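PDB 4IEF: gingipain R2 Pro-Domain from Porphyromonas gingivalis, which probably holds the arginine-specific cysteine protease gingipain R2 in a latent state as its propeptide and assists its folding. Local coordinates for residues A[22-26]-A[172-176]; A[70-74]-A[202-206]. All coordinates share one frame; numbering follows the deposited sequence.

Overall arrangement
Following the chain from its N terminus, the first strand turns back through a tight turn, E22 to M25, and interaction 1 lays the start of the returning strand against 172-176, the end of the long strand 162-176, closing a loop of 145 residues. After the small two-stranded sheet 36-42/45-51, strand 69-74 follows; 202-206, the loop after the only helix, reaches it in interaction 2 and closes a loop of 127. The two contacts cross rather than nest: each encloses one end of the other. Both bear on the same antiparallel sheet, centres about 12 Å apart, and meet where S26 packs on N205 and L73, and V173 on L73. N-terminal hairpin, central strands and C-terminal helix exit are thereby joined.

Interaction 1 of 2, residues A[22-26]-A[172-176]; sequences EQSMS and AVSET
S26 and V173 form an antiparallel hydrogen-bonded pair: S26 N donates to V173 O (2.9 Å) and V173 N returns a nearly straight bond to S26 O (2.8 Å). A CA-H...O contact on each side, M25 CA to V173 O and A172 CA to S26 O, reinforces this two-bond ring. Before M25 the first segment is a type II' turn from E22 to M25, closed by mutual backbone bonds between those two residues. Q23 sits in it with a positive phi of 47°, a value most easily taken by glycine, and its amide folds back over the turn. Q23 OE1 accepts from S24 OG (2.9 Å) and S24 N (3.1 Å), both reaching it from one face of the carbonyl plane.

This is a two-residue beta hairpin, whose outgoing strand 25-31 lies between strand 17-22 and strand 162-176 in the curled antiparallel sheet; 162-176 in turn pairs with 79-93. At the turn, polar side chains meet across the two segments. S24 OG lies 3.1 Å from E175 OE1, brought close because E175 CG stands between its own backbone N and carbonyl carbon (chi1 46°) and the chain then runs out extended. The Q23 and E175 side chains cross at about a right angle, Q23 NE2 being 4.0 Å from E175 OE1. The main partner of E175 is R79, in a salt bridge through OE2, so the carboxylate is probably held charged beside the hairpin tip. Further along, M25 swings CG anti to its backbone nitrogen (chi1 -152°), bringing M25 CG to 3.6 Å from S174 CB; a flexible thioether chain suits this partly exposed strip. On the other face small S26 and beta-branched V173, both buried, turn their side chains inward against L73 of strand 69-74.

Interaction 2 of 2, residues A[70-74]-A[202-206]; sequences SRSLA and VFMNY
V202, the last helical residue, brings its carbonyl oxygen to 3.4 Å from S72 CB, and one water bridges V202 O to S72 N. The S72 hydroxyl itself turns to an acidic side chain of another protein's chain. F203, the first residue to leave helical geometry, lays its flat ring beside the strand: A74 CB makes a CH-pi contact over one face (4.2 Å to the centroid), V202 CG1 covers the opposite face, and L73 N lies in the plane at the edge. M204 follows with a weak backbone bond, N to S72 O. Its long chain crosses R71 at about a right angle, M204 SD at the guanidinium edge, 3.6 Å from R71 NH1 in a weak bond; R71 is anchored mainly by E54. N205 grips A74 twice. N205 OD1 accepts from A74 N (2.7 Å) on an in-plane lone pair, while N205 ND2 donates to A74 O (2.9 Å), almost in the amide plane. The two bonds fix the amide's rotation, and L73 CD2 packs across it. Strand 144-157 bonds R71 and L73, and on A74 the N205 amide stands in for the backbone of a second neighbouring strand, docking the loop after helix 196-202 on the sheet.

Interaction 1 of 2, residues A[22-26]-A[172-176]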
ATOM      1  N   GLU A  22       6.757  11.384  26.328  1.00 57.89           N
ATOM      2  CA  GLU A  22       7.833  10.960  27.225  1.00 59.35           C
ATOM      3  C   GLU A  22       7.848   9.442  27.227  1.00 62.37           C
ATOM      4  O   GLU A  22       6.841   8.833  27.585  1.00 61.30           O
ATOM      5  CB  GLU A  22       7.627  11.538  28.641  1.00 61.66           C
ATOM      6  CG  GLU A  22       8.097  12.974  28.798  1.00 74.24           C
ATOM      7  CD  GLU A  22       9.506  13.117  29.344  1.00 98.21           C
ATOM      8  OE1 GLU A  22       9.645  13.409  30.553  1.00 90.38           O
ATOM      9  OE2 GLU A  22      10.470  12.932  28.566  1.00 92.91           O
ATOM     10  N   GLN A  23       8.973   8.832  26.797  1.00 59.49           N
ATOM     11  CA  GLN A  23       9.183   7.385  26.619  1.00 59.01           C
ATOM     12  C   GLN A  23       7.982   6.771  25.847  1.00 61.61           C
ATOM     13  O   GLN A  23       7.839   7.062  24.657  1.00 61.02           O
ATOM     14  CB  GLN A  23       9.548   6.609  27.922  1.00 61.32           C
ATOM     15  CG  GLN A  23       8.783   6.923  29.220  1.00 79.17           C
ATOM     16  CD  GLN A  23       7.887   5.790  29.673  1.00 97.20           C
ATOM     17  OE1 GLN A  23       6.660   5.837  29.524  1.00 89.97           O
ATOM     18  NE2 GLN A  23       8.476   4.758  30.264  1.00 89.80           N
ATOM     19  N   SER A  24       7.109   5.986  26.508  1.00 57.18           N
ATOM     20  CA  SER A  24       5.947   5.368  25.864  1.00 55.46           C
ATOM     21  C   SER A  24       4.639   6.136  26.169  1.00 56.83           C
ATOM     22  O   SER A  24       3.614   5.858  25.541  1.00 54.46           O
ATOM     23  CB  SER A  24       5.823   3.902  26.273  1.00 59.31           C
ATOM     24  OG  SER A  24       5.921   3.711  27.675  1.00 69.41           O
ATOM     25  N   MET A  25       4.692   7.116  27.105  1.00 53.64           N
ATOM     26  CA  MET A  25       3.562   7.965  27.506  1.00 52.82           C
ATOM     27  C   MET A  25       3.360   9.092  26.481  1.00 52.57           C
ATOM     28  O   MET A  25       4.340   9.703  26.048  1.00 52.01           O
ATOM     29  CB  MET A  25       3.791   8.533  28.913  1.00 56.87           C
ATOM     30  CG  MET A  25       2.515   8.837  29.664  1.00 61.49           C
ATOM     31  SD  MET A  25       1.767  10.438  29.273  1.00 66.70           S
ATOM     32  CE  MET A  25       2.755  11.519  30.310  1.00 65.16           C
ATOM     33  N   SER A  26       2.091   9.354  26.090  1.00 45.98           N
ATOM     34  CA  SER A  26       1.735  10.361  25.086  1.00 44.33           C
ATOM     35  C   SER A  26       0.472  11.133  25.441  1.00 44.44           C
ATOM     36  O   SER A  26      -0.513  10.553  25.896  1.00 42.52           O
ATOM     37  CB  SER A  26       1.531   9.708  23.718  1.00 48.81           C
ATOM     38  OG  SER A  26       2.746   9.279  23.123  1.00 60.14           O
ATOM     39  N   ALA A 172      -4.470  11.113  27.671  1.00 35.06           N
ATOM     40  CA  ALA A 172      -3.169  10.654  28.126  1.00 35.90           C
ATOM     41  C   ALA A 172      -3.106   9.137  27.919  1.00 38.55           C
ATOM     42  O   ALA A 172      -3.919   8.395  28.487  1.00 38.01           O
ATOM     43  CB  ALA A 172      -2.955  11.023  29.593  1.00 37.96           C
ATOM     44  N   VAL A 173      -2.205   8.688  27.041  1.00 34.48           N
ATOM     45  CA  VAL A 173      -2.013   7.266  26.762  1.00 33.62           C
ATOM     46  C   VAL A 173      -0.743   6.852  27.507  1.00 39.88           C
ATOM     47  O   VAL A 173       0.352   7.313  27.174  1.00 40.53           O
ATOM     48  CB  VAL A 173      -1.995   6.930  25.246  1.00 36.50           C
ATOM     49  CG1 VAL A 173      -1.718   5.443  25.012  1.00 36.15           C
ATOM     50  CG2 VAL A 173      -3.313   7.342  24.578  1.00 35.33           C
ATOM     51  N   SER A 174      -0.910   6.044  28.562  1.00 36.75           N
ATOM     52  CA  SER A 174       0.176   5.611  29.441  1.00 37.54           C
ATOM     53  C   SER A 174       0.121   4.112  29.708  1.00 41.22           C
ATOM     54  O   SER A 174      -0.923   3.488  29.500  1.00 40.13           O
ATOM     55  CB  SER A 174       0.103   6.371  30.764  1.00 40.77           C
ATOM     56  OG  SER A 174      -1.161   6.198  31.380  1.00 46.42           O
ATOM     57  N   GLU A 175       1.239   3.537  30.185  1.00 38.29           N
ATOM     58  CA  GLU A 175       1.324   2.107  30.502  1.00 37.76           C
ATOM     59  C   GLU A 175       0.758   1.815  31.885  1.00 39.13           C
ATOM     60  O   GLU A 175       0.742   2.693  32.746  1.00 37.75           O
ATOM     61  CB  GLU A 175       2.762   1.567  30.376  1.00 39.84           C
ATOM     62  CG  GLU A 175       3.843   2.419  31.000  1.00 50.04           C
ATOM     63  CD  GLU A 175       5.197   1.743  31.074  1.00 76.83           C
ATOM     64  OE1 GLU A 175       5.931   1.711  30.058  1.00 61.77           O
ATOM     65  OE2 GLU A 175       5.534   1.268  32.179  1.00 85.12           O
ATOM     66  N   THR A 176       0.254   0.584  32.072  1.00 35.25           N
ATOM     67  CA  THR A 176      -0.310   0.102  33.337  1.00 35.50           C
ATOM     68  C   THR A 176       0.667  -0.888  33.985  1.00 38.17           C
ATOM     69  O   THR A 176       1.738  -1.137  33.434  1.00 36.81           O
ATOM     70  CB  THR A 176      -1.691  -0.553  33.110  1.00 41.39           C
ATOM     71  OG1 THR A 176      -1.555  -1.695  32.266  1.00 38.32           O
ATOM     72  CG2 THR A 176      -2.702   0.397  32.531  1.00 38.44           C
TER

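Interaction 2 of 2, residues A[70-74]-A[202-206]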
ATOM      1  N   SER A  70      -9.042   8.452  14.418  1.00 27.13           N
ATOM      2  CA  SER A  70      -8.047   7.491  14.889  1.00 26.77           C
ATOM      3  C   SER A  70      -6.629   7.916  14.541  1.00 32.68           C
ATOM      4  O   SER A  70      -6.381   8.432  13.446  1.00 30.99           O
ATOM      5  CB  SER A  70      -8.327   6.113  14.304  1.00 27.27           C
ATOM      6  OG  SER A  70      -9.592   5.619  14.715  1.00 29.93           O
ATOM      7  N   ARG A  71      -5.705   7.712  15.502  1.00 31.08           N
ATOM      8  CA  ARG A  71      -4.287   8.026  15.373  1.00 31.77           C
ATOM      9  C   ARG A  71      -3.441   6.931  16.002  1.00 35.40           C
ATOM     10  O   ARG A  71      -3.783   6.403  17.066  1.00 35.14           O
ATOM     11  CB  ARG A  71      -3.948   9.395  16.004  1.00 32.92           C
ATOM     12  CG  ARG A  71      -4.368  10.606  15.176  1.00 34.53           C
ATOM     13  CD  ARG A  71      -3.650  10.695  13.836  1.00 31.20           C
ATOM     14  NE  ARG A  71      -4.120  11.842  13.058  1.00 34.97           N
ATOM     15  CZ  ARG A  71      -3.558  13.046  13.078  1.00 48.16           C
ATOM     16  NH1 ARG A  71      -2.480  13.272  13.819  1.00 34.61           N
ATOM     17  NH2 ARG A  71      -4.063  14.032  12.347  1.00 29.16           N
ATOM     18  N   SER A  72      -2.327   6.607  15.344  1.00 31.93           N
ATOM     19  CA  SER A  72      -1.406   5.562  15.779  1.00 31.21           C
ATOM     20  C   SER A  72      -0.305   6.128  16.650  1.00 35.14           C
ATOM     21  O   SER A  72       0.224   7.213  16.374  1.00 34.48           O
ATOM     22  CB  SER A  72      -0.809   4.838  14.577  1.00 32.80           C
ATOM     23  OG  SER A  72      -1.828   4.217  13.809  1.00 39.29           O
ATOM     24  N   LEU A  73       0.040   5.384  17.705  1.00 31.60           N
ATOM     25  CA  LEU A  73       1.097   5.773  18.623  1.00 32.01           C
ATOM     26  C   LEU A  73       2.080   4.643  18.850  1.00 35.60           C
ATOM     27  O   LEU A  73       1.676   3.481  18.952  1.00 34.24           O
ATOM     28  CB  LEU A  73       0.523   6.208  19.988  1.00 32.22           C
ATOM     29  CG  LEU A  73      -0.359   7.464  20.048  1.00 36.39           C
ATOM     30  CD1 LEU A  73      -1.168   7.485  21.336  1.00 36.47           C
ATOM     31  CD2 LEU A  73       0.478   8.744  19.912  1.00 37.04           C
ATOM     32  N   ALA A  74       3.375   4.989  18.928  1.00 31.79           N
ATOM     33  CA  ALA A  74       4.436   4.064  19.319  1.00 32.33           C
ATOM     34  C   ALA A  74       4.297   3.909  20.851  1.00 36.95           C
ATOM     35  O   ALA A  74       4.363   4.913  21.568  1.00 36.50           O
ATOM     36  CB  ALA A  74       5.801   4.618  18.915  1.00 33.44           C
ATOM     37  N   VAL A 202       3.825   6.605  10.343  1.00 38.20           N
ATOM     38  CA  VAL A 202       2.746   5.835  10.970  1.00 36.57           C
ATOM     39  C   VAL A 202       2.457   6.403  12.376  1.00 40.17           C
ATOM     40  O   VAL A 202       1.304   6.692  12.680  1.00 39.00           O
ATOM     41  CB  VAL A 202       3.061   4.306  10.995  1.00 40.12           C
ATOM     42  CG1 VAL A 202       2.143   3.545  11.948  1.00 39.30           C
ATOM     43  CG2 VAL A 202       2.982   3.702   9.598  1.00 39.51           C
ATOM     44  N   PHE A 203       3.495   6.555  13.221  1.00 38.23           N
ATOM     45  CA  PHE A 203       3.348   7.022  14.601  1.00 38.11           C
ATOM     46  C   PHE A 203       3.588   8.528  14.711  1.00 44.71           C
ATOM     47  O   PHE A 203       4.629   9.025  14.280  1.00 45.59           O
ATOM     48  CB  PHE A 203       4.288   6.245  15.543  1.00 39.83           C
ATOM     49  CG  PHE A 203       4.247   4.743  15.369  1.00 40.20           C
ATOM     50  CD1 PHE A 203       5.334   4.060  14.837  1.00 43.18           C
ATOM     51  CD2 PHE A 203       3.107   4.015  15.701  1.00 40.33           C
ATOM     52  CE1 PHE A 203       5.289   2.675  14.656  1.00 43.29           C
ATOM     53  CE2 PHE A 203       3.070   2.627  15.537  1.00 42.82           C
ATOM     54  CZ  PHE A 203       4.163   1.965  15.021  1.00 41.48           C
ATOM     55  N   MET A 204       2.612   9.250  15.292  1.00 42.05           N
ATOM     56  CA  MET A 204       2.699  10.706  15.460  1.00 42.93           C
ATOM     57  C   MET A 204       3.607  11.108  16.655  1.00 48.08           C
ATOM     58  O   MET A 204       3.941  12.286  16.787  1.00 48.71           O
ATOM     59  CB  MET A 204       1.297  11.359  15.569  1.00 44.68           C
ATOM     60  CG  MET A 204       0.466  10.959  16.793  1.00 47.59           C
ATOM     61  SD  MET A 204      -1.188  11.739  16.830  1.00 50.45           S
ATOM     62  CE  MET A 204      -0.756  13.449  17.152  1.00 47.75           C
ATOM     63  N   ASN A 205       4.050  10.129  17.471  1.00 44.77           N
ATOM     64  CA  ASN A 205       4.912  10.366  18.630  1.00 46.11           C
ATOM     65  C   ASN A 205       6.323   9.746  18.469  1.00 54.79           C
ATOM     66  O   ASN A 205       7.115   9.807  19.417  1.00 55.96           O
ATOM     67  CB  ASN A 205       4.242   9.806  19.899  1.00 43.53           C
ATOM     68  CG  ASN A 205       4.184   8.298  19.955  1.00 56.15           C
ATOM     69  OD1 ASN A 205       3.845   7.623  18.978  1.00 50.66           O
ATOM     70  ND2 ASN A 205       4.547   7.735  21.092  1.00 44.17           N
ATOM     71  N   TYR A 206       6.643   9.178  17.283  1.00 54.23           N
ATOM     72  CA  TYR A 206       7.926   8.510  17.026  1.00 56.31           C
ATOM     73  C   TYR A 206       9.126   9.474  17.044  1.00 65.04           C
ATOM     74  O   TYR A 206      10.107   9.186  17.741  1.00 65.96           O
ATOM     75  CB  TYR A 206       7.908   7.711  15.708  1.00 56.93           C
ATOM     76  CG  TYR A 206       9.136   6.840  15.532  1.00 59.46           C
ATOM     77  CD1 TYR A 206       9.289   5.660  16.258  1.00 61.34           C
ATOM     78  CD2 TYR A 206      10.166   7.216  14.674  1.00 60.92           C
ATOM     79  CE1 TYR A 206      10.432   4.874  16.127  1.00 62.94           C
ATOM     80  CE2 TYR A 206      11.312   6.436  14.534  1.00 62.63           C
ATOM     81  CZ  TYR A 206      11.440   5.263  15.260  1.00 69.97           C
ATOM     82  OH  TYR A 206      12.568   4.489  15.128  1.00 71.40           O
TER
HETATM   83  O   HOH W   1      -1.030   8.087  13.468  1.00 25.61           O